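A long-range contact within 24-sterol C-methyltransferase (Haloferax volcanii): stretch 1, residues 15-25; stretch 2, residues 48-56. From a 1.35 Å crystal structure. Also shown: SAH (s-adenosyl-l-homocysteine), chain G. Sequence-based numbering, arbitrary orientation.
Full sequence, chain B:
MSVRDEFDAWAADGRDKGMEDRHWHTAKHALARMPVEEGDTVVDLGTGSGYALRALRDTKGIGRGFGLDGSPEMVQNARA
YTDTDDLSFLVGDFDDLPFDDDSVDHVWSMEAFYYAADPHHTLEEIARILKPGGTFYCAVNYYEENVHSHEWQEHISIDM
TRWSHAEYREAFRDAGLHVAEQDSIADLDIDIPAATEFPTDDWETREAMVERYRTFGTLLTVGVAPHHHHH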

# COMPACT_ATOMS: atom_id res chain seq x y z
N ARG B 15 -3.24 25.45 -18.90
CA ARG B 15 -3.06 25.36 -17.44
C ARG B 15 -3.35 23.94 -16.92
O ARG B 15 -2.90 23.60 -15.83
CB ARG B 15 -3.91 26.39 -16.69
CG ARG B 15 -3.49 27.83 -17.00
CD ARG B 15 -3.83 28.82 -15.89
NE ARG B 15 -3.63 30.21 -16.33
CZ ARG B 15 -2.46 30.84 -16.32
NH1 ARG B 15 -1.38 30.23 -15.86
NH2 ARG B 15 -2.37 32.09 -16.76
N ASP B 16 -4.14 23.16 -17.67
CA ASP B 16 -4.45 21.76 -17.31
C ASP B 16 -3.20 20.92 -17.52
O ASP B 16 -2.92 20.01 -16.72
CB ASP B 16 -5.61 21.19 -18.15
CG ASP B 16 -5.57 21.45 -19.65
OD1 ASP B 16 -4.74 22.29 -20.10
OD2 ASP B 16 -6.32 20.79 -20.38
N LYS B 17 -2.44 21.24 -18.58
CA LYS B 17 -1.15 20.61 -18.83
C LYS B 17 -0.14 21.05 -17.78
O LYS B 17 0.75 20.29 -17.42
CB LYS B 17 -0.63 20.91 -20.25
CG LYS B 17 -1.41 20.21 -21.37
CD LYS B 17 -1.57 18.68 -21.21
CE LYS B 17 -0.37 17.86 -21.64
NZ LYS B 17 -0.68 16.40 -21.62
N GLY B 18 -0.25 22.31 -17.32
CA GLY B 18 0.65 22.83 -16.28
C GLY B 18 0.41 22.08 -14.96
O GLY B 18 1.37 21.69 -14.29
N MET B 19 -0.86 21.82 -14.62
CA MET B 19 -1.18 21.04 -13.42
C MET B 19 -0.60 19.64 -13.58
O MET B 19 0.02 19.11 -12.66
CB MET B 19 -2.69 20.90 -13.22
CG MET B 19 -3.31 22.10 -12.63
SD MET B 19 -4.96 21.67 -11.98
CE MET B 19 -5.86 21.32 -13.48
N GLU B 20 -0.77 19.03 -14.78
CA GLU B 20 -0.23 17.69 -15.03
C GLU B 20 1.26 17.68 -14.81
O GLU B 20 1.79 16.81 -14.12
CB GLU B 20 -0.60 17.28 -16.48
CG GLU B 20 0.20 16.10 -17.00
CD GLU B 20 -0.10 15.69 -18.42
OE1 GLU B 20 -1.21 16.00 -18.93
OE2 GLU B 20 0.74 14.97 -19.00
N ASP B 21 1.97 18.66 -15.40
CA ASP B 21 3.43 18.66 -15.27
C ASP B 21 3.92 18.76 -13.83
O ASP B 21 4.89 18.08 -13.46
CB ASP B 21 4.06 19.75 -16.15
CG ASP B 21 3.90 19.52 -17.64
OD1 ASP B 21 3.76 18.33 -18.05
OD2 ASP B 21 3.92 20.51 -18.41
N ARG B 22 3.23 19.56 -13.02
CA ARG B 22 3.60 19.72 -11.61
C ARG B 22 3.21 18.46 -10.80
O ARG B 22 4.02 17.91 -10.05
CB ARG B 22 2.91 20.94 -10.98
CG ARG B 22 3.39 22.27 -11.57
CD ARG B 22 2.89 23.49 -10.80
NE ARG B 22 1.44 23.64 -10.84
CZ ARG B 22 0.76 24.22 -11.83
NH1 ARG B 22 -0.56 24.30 -11.77
NH2 ARG B 22 1.39 24.71 -12.88
N HIS B 23 1.96 18.01 -10.97
CA HIS B 23 1.45 16.89 -10.19
C HIS B 23 2.11 15.58 -10.53
O HIS B 23 2.26 14.71 -9.65
CB HIS B 23 -0.07 16.80 -10.35
CG HIS B 23 -0.72 18.03 -9.80
ND1 HIS B 23 -1.97 18.44 -10.23
CD2 HIS B 23 -0.25 18.93 -8.90
CE1 HIS B 23 -2.22 19.57 -9.58
NE2 HIS B 23 -1.22 19.90 -8.77
N TRP B 24 2.57 15.42 -11.80
CA TRP B 24 3.26 14.19 -12.19
C TRP B 24 4.47 13.91 -11.33
O TRP B 24 4.84 12.74 -11.13
CB TRP B 24 3.73 14.32 -13.66
CG TRP B 24 4.44 13.11 -14.17
CD1 TRP B 24 5.75 13.03 -14.58
CD2 TRP B 24 3.87 11.82 -14.40
NE1 TRP B 24 6.02 11.76 -15.04
CE2 TRP B 24 4.87 11.00 -14.96
CE3 TRP B 24 2.58 11.28 -14.21
CZ2 TRP B 24 4.64 9.66 -15.29
CZ3 TRP B 24 2.35 9.95 -14.53
CH2 TRP B 24 3.38 9.14 -15.04
N HIS B 25 5.14 14.98 -10.81
CA HIS B 25 6.34 14.77 -10.00
C HIS B 25 6.12 13.78 -8.87
O HIS B 25 7.03 13.02 -8.52
CB HIS B 25 6.81 16.07 -9.34
CG HIS B 25 7.20 17.15 -10.31
ND1 HIS B 25 7.37 18.46 -9.87
CD2 HIS B 25 7.40 17.11 -11.65
CE1 HIS B 25 7.70 19.17 -10.96
NE2 HIS B 25 7.70 18.42 -12.05
N GLY B 48 -8.86 16.07 -14.53
CA GLY B 48 -8.04 17.15 -15.06
C GLY B 48 -7.67 16.83 -16.50
O GLY B 48 -8.58 16.53 -17.28
N SER B 49 -6.38 16.81 -16.85
CA SER B 49 -5.96 16.52 -18.24
C SER B 49 -6.13 15.03 -18.62
O SER B 49 -5.88 14.68 -19.77
CB SER B 49 -4.50 16.90 -18.48
OG SER B 49 -3.66 15.92 -17.87
N GLY B 50 -6.46 14.18 -17.64
CA GLY B 50 -6.61 12.74 -17.88
C GLY B 50 -5.30 11.97 -17.85
O GLY B 50 -5.30 10.77 -18.16
N TYR B 51 -4.19 12.60 -17.44
CA TYR B 51 -2.88 11.95 -17.52
C TYR B 51 -2.76 10.66 -16.73
O TYR B 51 -1.98 9.79 -17.10
CB TYR B 51 -1.76 12.93 -17.15
CG TYR B 51 -1.71 13.26 -15.67
CD1 TYR B 51 -1.03 12.43 -14.77
CD2 TYR B 51 -2.39 14.36 -15.15
CE1 TYR B 51 -0.99 12.72 -13.40
CE2 TYR B 51 -2.38 14.64 -13.78
CZ TYR B 51 -1.69 13.80 -12.91
OH TYR B 51 -1.72 14.03 -11.55
N ALA B 52 -3.49 10.56 -15.60
CA ALA B 52 -3.34 9.37 -14.77
C ALA B 52 -3.86 8.14 -15.50
O ALA B 52 -3.24 7.08 -15.40
CB ALA B 52 -4.09 9.56 -13.48
N LEU B 53 -4.98 8.27 -16.21
CA LEU B 53 -5.51 7.14 -16.97
C LEU B 53 -4.56 6.76 -18.09
O LEU B 53 -4.35 5.58 -18.35
CB LEU B 53 -6.89 7.42 -17.55
CG LEU B 53 -7.99 7.60 -16.51
CD1 LEU B 53 -9.29 7.99 -17.20
CD2 LEU B 53 -8.21 6.28 -15.71
N ARG B 54 -4.01 7.76 -18.80
CA ARG B 54 -3.08 7.44 -19.88
C ARG B 54 -1.83 6.76 -19.33
O ARG B 54 -1.35 5.80 -19.94
CB ARG B 54 -2.70 8.69 -20.68
CG ARG B 54 -3.87 9.19 -21.50
CD ARG B 54 -3.52 10.37 -22.46
NE ARG B 54 -3.03 11.55 -21.74
CZ ARG B 54 -3.82 12.49 -21.23
NH1 ARG B 54 -5.14 12.40 -21.36
NH2 ARG B 54 -3.30 13.53 -20.60
N ALA B 55 -1.31 7.20 -18.17
CA ALA B 55 -0.15 6.59 -17.53
C ALA B 55 -0.47 5.17 -17.09
O ALA B 55 0.36 4.27 -17.30
CB ALA B 55 0.31 7.41 -16.33
N LEU B 56 -1.67 4.94 -16.54
CA LEU B 56 -2.02 3.58 -16.13
C LEU B 56 -2.17 2.64 -17.31
O LEU B 56 -1.83 1.46 -17.20
CB LEU B 56 -3.27 3.57 -15.27
CG LEU B 56 -3.08 4.13 -13.85
CD1 LEU B 56 -4.43 4.31 -13.15
CD2 LEU B 56 -2.11 3.26 -13.02
N SAH G . -6.17 15.12 -11.07
CA SAH G . -5.71 16.27 -11.90
CB SAH G . -6.54 17.60 -11.69
CG SAH G . -6.43 18.16 -10.28
SD SAH G . -7.40 19.71 -10.13
C SAH G . -4.21 16.58 -11.66
O SAH G . -3.61 15.78 -10.82
OXT SAH G . -3.64 17.49 -12.23
C5' SAH G . -8.98 19.14 -9.45
C4' SAH G . -9.91 18.54 -10.49
O4' SAH G . -11.08 18.03 -9.80
C3' SAH G . -10.41 19.61 -11.47
O3' SAH G . -10.28 19.20 -12.83
C2' SAH G . -11.84 19.89 -10.99
O2' SAH G . -12.74 20.33 -12.00
C1' SAH G . -12.25 18.55 -10.39
N9 SAH G . -13.28 18.64 -9.35
C8 SAH G . -13.23 19.39 -8.20
N7 SAH G . -14.27 19.24 -7.42
C5 SAH G . -15.06 18.32 -8.09
C6 SAH G . -16.31 17.74 -7.79
N6 SAH G . -17.03 18.04 -6.70
N1 SAH G . -16.83 16.86 -8.69
C2 SAH G . -16.14 16.61 -9.81
N3 SAH G . -14.96 17.09 -10.20
C4 SAH G . -14.46 17.95 -9.29
O HOH W 1 -4.44 17.98 -14.96
O HOH W 2 -0.33 12.94 -20.45

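Two helices meet here without packing tightly along their length: the axes of 16-25 and 51-56 come no closer than 11.9 Å and cross at 54°. Side chains fill much of that gap, and Tyr 51, Glu 20 and Trp 24 cover the most surface. The backbones come nearest at the start, where the CA atoms of Asp 16 and Ser 49 lie 5.5 Å apart.

Tyr 51, in the first turn of its helix, points toward the other stretch, where its ring meets Glu 20, His 23 and Trp 24. Its CD1 lies 3.8 Å from Trp 24 CE3, an apolar contact, while its OH passes 3.4 Å from His 23 CB. Tyr 51 OH donates a hydrogen bond to SAH O at 2.7 Å; His 23 ND1 donates to SAH OXT at 2.8 Å. The two helices thus share one carboxylate, each holding a different oxygen.

Trp 24 extends the apolar patch one turn along the second helix, its CZ3 reaching 3.7 Å from Ala 55 CB. The small methyl of Ala 55 meets the same six-membered ring of the indole that Tyr 51 touches.

Glu 20 is the polar hub. Its extended chain places OE1 2.7 Å from Ser 49 OG, which donates to it, and 2.8 Å from Lys 17 NZ in a salt bridge within its own helix. A longer salt bridge joins OE1 to Arg 54 NH2 at 3.6 Å, and water 2 links OE2 to the same NH2. This shared negative charge offsets the closeness of Lys 17 NZ and Arg 54 NH2, 4.0 Å apart. Arg 54 is also anchored at home, with NH1 and NH2 each 2.9 Å from Ser 49 O.

At the near end, water 1 joins Asp 16 O, Ser 49 N and SAH OXT, tying both backbones to the ligand.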